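Local coordinates for D-alanine--D-alanine ligase (Acinetobacter baumannii ACICU, PDB 5D8D), which catalyses the ATP-dependent joining of two D-alanines into D-alanyl-D-alanine, the dipeptide used in peptidoglycan synthesis for the bacterial cell wall, at residues E231-A242 with A256-L266. Residues are numbered along the deposited sequence; the frame is centred on the assembly and turned at random.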
# COMPACT_ATOMS: atom_id res chain seq x y z
N GLU A 231 5.27 -29.08 -14.16
CA GLU A 231 4.99 -27.69 -14.51
C GLU A 231 4.07 -27.04 -13.46
O GLU A 231 4.30 -25.90 -13.08
CB GLU A 231 4.37 -27.59 -15.91
CG GLU A 231 5.39 -27.86 -17.03
CD GLU A 231 4.79 -27.92 -18.43
OE1 GLU A 231 3.69 -28.51 -18.63
OE2 GLU A 231 5.44 -27.39 -19.35
N GLU A 232 3.07 -27.80 -12.96
CA GLU A 232 2.08 -27.27 -12.02
C GLU A 232 2.68 -26.96 -10.67
O GLU A 232 2.48 -25.87 -10.15
CB GLU A 232 0.87 -28.23 -11.86
CG GLU A 232 -0.07 -27.96 -10.67
CD GLU A 232 -1.53 -28.44 -10.85
OE1 GLU A 232 -1.97 -28.69 -11.98
OE2 GLU A 232 -2.26 -28.54 -9.84
N LYS A 233 3.39 -27.90 -10.09
CA LYS A 233 3.89 -27.66 -8.75
C LYS A 233 4.99 -26.55 -8.78
O LYS A 233 5.08 -25.73 -7.85
CB LYS A 233 4.24 -28.98 -8.03
CG LYS A 233 5.57 -29.62 -8.34
CD LYS A 233 5.65 -30.99 -7.63
CE LYS A 233 6.90 -31.17 -6.75
NZ LYS A 233 8.19 -31.15 -7.50
N LYS A 234 5.70 -26.45 -9.91
CA LYS A 234 6.63 -25.36 -10.10
C LYS A 234 5.90 -24.00 -10.15
O LYS A 234 6.36 -23.02 -9.56
CB LYS A 234 7.50 -25.63 -11.34
CG LYS A 234 8.88 -24.98 -11.40
CD LYS A 234 9.57 -24.70 -10.04
CE LYS A 234 9.87 -25.94 -9.19
NZ LYS A 234 10.81 -26.87 -9.89
N LEU A 235 4.79 -23.94 -10.86
CA LEU A 235 3.95 -22.74 -10.92
C LEU A 235 3.40 -22.38 -9.53
O LEU A 235 3.39 -21.22 -9.16
CB LEU A 235 2.76 -22.93 -11.85
CG LEU A 235 2.28 -21.85 -12.82
CD1 LEU A 235 0.77 -21.92 -12.91
CD2 LEU A 235 2.71 -20.43 -12.50
N GLN A 236 2.98 -23.37 -8.76
CA GLN A 236 2.46 -23.11 -7.40
C GLN A 236 3.55 -22.56 -6.45
O GLN A 236 3.30 -21.63 -5.70
CB GLN A 236 1.85 -24.39 -6.80
CG GLN A 236 0.59 -24.85 -7.52
CD GLN A 236 0.09 -26.19 -7.05
OE1 GLN A 236 0.85 -27.14 -6.86
NE2 GLN A 236 -1.21 -26.28 -6.86
N ALA A 237 4.75 -23.13 -6.52
CA ALA A 237 5.92 -22.60 -5.79
C ALA A 237 6.23 -21.15 -6.17
O ALA A 237 6.45 -20.29 -5.33
CB ALA A 237 7.13 -23.47 -6.05
N LEU A 238 6.25 -20.88 -7.45
CA LEU A 238 6.49 -19.54 -7.93
C LEU A 238 5.45 -18.55 -7.40
O LEU A 238 5.78 -17.47 -6.92
CB LEU A 238 6.49 -19.55 -9.46
CG LEU A 238 6.71 -18.21 -10.11
CD1 LEU A 238 8.14 -17.78 -9.83
CD2 LEU A 238 6.41 -18.25 -11.61
N CYS A 239 4.18 -18.95 -7.49
CA CYS A 239 3.06 -18.14 -7.04
C CYS A 239 3.05 -17.99 -5.53
O CYS A 239 2.64 -16.97 -5.02
CB CYS A 239 1.72 -18.69 -7.56
SG CYS A 239 1.58 -18.53 -9.35
N LEU A 240 3.48 -19.01 -4.81
CA LEU A 240 3.60 -18.88 -3.36
C LEU A 240 4.52 -17.74 -3.04
O LEU A 240 4.20 -16.93 -2.20
CB LEU A 240 4.13 -20.16 -2.73
CG LEU A 240 4.34 -20.16 -1.22
CD1 LEU A 240 3.09 -19.78 -0.48
CD2 LEU A 240 4.80 -21.55 -0.83
N ARG A 241 5.65 -17.67 -3.74
CA ARG A 241 6.63 -16.61 -3.51
C ARG A 241 6.11 -15.25 -3.93
O ARG A 241 6.40 -14.24 -3.29
CB ARG A 241 7.93 -16.90 -4.26
CG ARG A 241 8.62 -18.16 -3.80
CD ARG A 241 10.11 -18.04 -4.01
NE ARG A 241 10.47 -18.04 -5.42
CZ ARG A 241 11.59 -17.51 -5.95
NH1 ARG A 241 12.49 -16.87 -5.19
NH2 ARG A 241 11.80 -17.61 -7.26
N ALA A 242 5.36 -15.21 -5.01
CA ALA A 242 4.72 -13.96 -5.43
C ALA A 242 3.71 -13.49 -4.38
O ALA A 242 3.53 -12.29 -4.17
CB ALA A 242 4.04 -14.14 -6.78
N ALA A 256 -1.30 -15.91 -13.66
CA ALA A 256 -0.01 -16.07 -14.34
C ALA A 256 -0.20 -16.55 -15.78
O ALA A 256 -1.28 -17.03 -16.15
CB ALA A 256 0.87 -17.02 -13.55
N MET A 257 0.84 -16.37 -16.57
CA MET A 257 0.93 -16.81 -17.96
C MET A 257 1.98 -17.93 -18.08
O MET A 257 3.01 -17.88 -17.40
CB MET A 257 1.39 -15.63 -18.81
CG MET A 257 0.71 -15.50 -20.14
SD MET A 257 -1.00 -14.98 -19.99
CE MET A 257 -1.22 -13.99 -21.49
N GLN A 258 1.74 -18.95 -18.91
CA GLN A 258 2.86 -19.75 -19.45
C GLN A 258 3.08 -19.43 -20.92
O GLN A 258 2.13 -19.42 -21.67
CB GLN A 258 2.66 -21.26 -19.30
CG GLN A 258 3.96 -22.07 -19.51
CD GLN A 258 3.78 -23.59 -19.55
OE1 GLN A 258 4.63 -24.39 -19.07
NE2 GLN A 258 2.67 -24.00 -20.14
N ASP A 259 4.31 -19.15 -21.34
CA ASP A 259 4.58 -18.78 -22.75
C ASP A 259 4.83 -20.01 -23.59
O ASP A 259 5.01 -21.13 -23.05
CB ASP A 259 5.73 -17.73 -22.94
CG ASP A 259 7.12 -18.20 -22.45
OD1 ASP A 259 7.38 -19.42 -22.29
OD2 ASP A 259 7.97 -17.33 -22.20
N GLU A 260 4.86 -19.83 -24.90
CA GLU A 260 5.06 -20.96 -25.81
C GLU A 260 6.44 -21.63 -25.70
O GLU A 260 6.62 -22.71 -26.22
CB GLU A 260 4.67 -20.59 -27.25
CG GLU A 260 3.15 -20.44 -27.38
CD GLU A 260 2.65 -19.89 -28.70
OE1 GLU A 260 3.41 -19.22 -29.40
OE2 GLU A 260 1.45 -20.10 -29.00
N GLN A 261 7.38 -21.02 -24.99
CA GLN A 261 8.66 -21.67 -24.68
C GLN A 261 8.71 -22.28 -23.27
O GLN A 261 9.76 -22.78 -22.87
CB GLN A 261 9.83 -20.67 -24.87
CG GLN A 261 10.07 -20.21 -26.31
CD GLN A 261 8.95 -19.29 -26.83
OE1 GLN A 261 8.63 -18.26 -26.21
NE2 GLN A 261 8.35 -19.66 -27.97
N GLY A 262 7.59 -22.22 -22.53
CA GLY A 262 7.46 -22.89 -21.21
C GLY A 262 7.72 -22.09 -19.94
O GLY A 262 7.66 -22.63 -18.82
N ASN A 263 8.03 -20.81 -20.10
CA ASN A 263 8.29 -19.94 -18.95
C ASN A 263 7.02 -19.36 -18.33
O ASN A 263 6.05 -19.02 -19.03
CB ASN A 263 9.16 -18.75 -19.36
CG ASN A 263 10.47 -19.17 -19.95
OD1 ASN A 263 11.20 -19.93 -19.32
ND2 ASN A 263 10.78 -18.67 -21.15
N PHE A 264 7.07 -19.19 -17.02
CA PHE A 264 5.97 -18.57 -16.34
C PHE A 264 6.20 -17.07 -16.22
O PHE A 264 7.31 -16.62 -16.03
CB PHE A 264 5.76 -19.24 -15.01
CG PHE A 264 5.53 -20.72 -15.13
CD1 PHE A 264 4.51 -21.22 -15.96
CD2 PHE A 264 6.29 -21.61 -14.40
CE1 PHE A 264 4.30 -22.58 -16.07
CE2 PHE A 264 6.08 -22.98 -14.51
CZ PHE A 264 5.09 -23.46 -15.35
N TRP A 265 5.12 -16.31 -16.34
CA TRP A 265 5.14 -14.88 -16.14
C TRP A 265 3.97 -14.46 -15.23
O TRP A 265 2.82 -14.68 -15.57
CB TRP A 265 5.01 -14.22 -17.49
CG TRP A 265 6.17 -14.51 -18.39
CD1 TRP A 265 6.21 -15.42 -19.38
CD2 TRP A 265 7.47 -13.87 -18.38
NE1 TRP A 265 7.43 -15.39 -20.00
CE2 TRP A 265 8.22 -14.45 -19.41
CE3 TRP A 265 8.05 -12.85 -17.61
CZ2 TRP A 265 9.55 -14.08 -19.68
CZ3 TRP A 265 9.37 -12.47 -17.89
CH2 TRP A 265 10.10 -13.09 -18.91
N LEU A 266 4.29 -13.84 -14.08
CA LEU A 266 3.29 -13.38 -13.13
C LEU A 266 2.52 -12.15 -13.62
O LEU A 266 3.12 -11.19 -14.10
CB LEU A 266 3.94 -13.03 -11.82
CG LEU A 266 4.60 -14.19 -11.08
CD1 LEU A 266 5.56 -13.58 -10.08
CD2 LEU A 266 3.60 -15.05 -10.35
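Asp259 OD2 accepts two side-chain donors, Trp265 NE1 at 3.0 Å and Asn263 ND2 at 3.3 Å, at the tip of the β-hairpin whose Phe264 and Leu266 pack against helix 229-245 of the ATP-grasp fold. The indole N-H points almost straight at this oxygen (170°) but meets it from above the carboxylate plane, whereas the Asn263 amide uses the syn lone pair. Asp259 OD1 takes Asn263 N at 2.7 Å, which links the carboxylate to the residue just past the type I turn Asp259-Gly262.

On the side facing the helix, the Phe264 ring lies between Gly262 O over one face and Leu235 over the other. Leu235 CG sits 3.9 Å from the ring centroid, nearly on the ring normal, a CH-π contact; its CD2 also reaches Ala256 CB. With its CG anti to the backbone N (chi1 179°), Leu238 brings CD2 to 3.6 Å from Phe264 CB, and Lys234 CB lies near the ring edge. Glu231 OE1 accepts a hydrogen bond from Ser228 N, and the side chain lies beside Gln258.

Segment 231-242 and strand 264-266 run roughly parallel, their axes 26° apart. Ile186 of strand 181-189 touches Leu235 and Cys239, and Ile254 touches Cys239 and Leu266. Strand 252-259, which carries Ala256, also carries Asp255, a predicted magnesium ligand. Further along the helix, Leu266 straddles Ala242, with CD1 and CD2 each 3.7 Å from Ala242 CB, while CD2 also lies 4.1 Å from Cys239 SG.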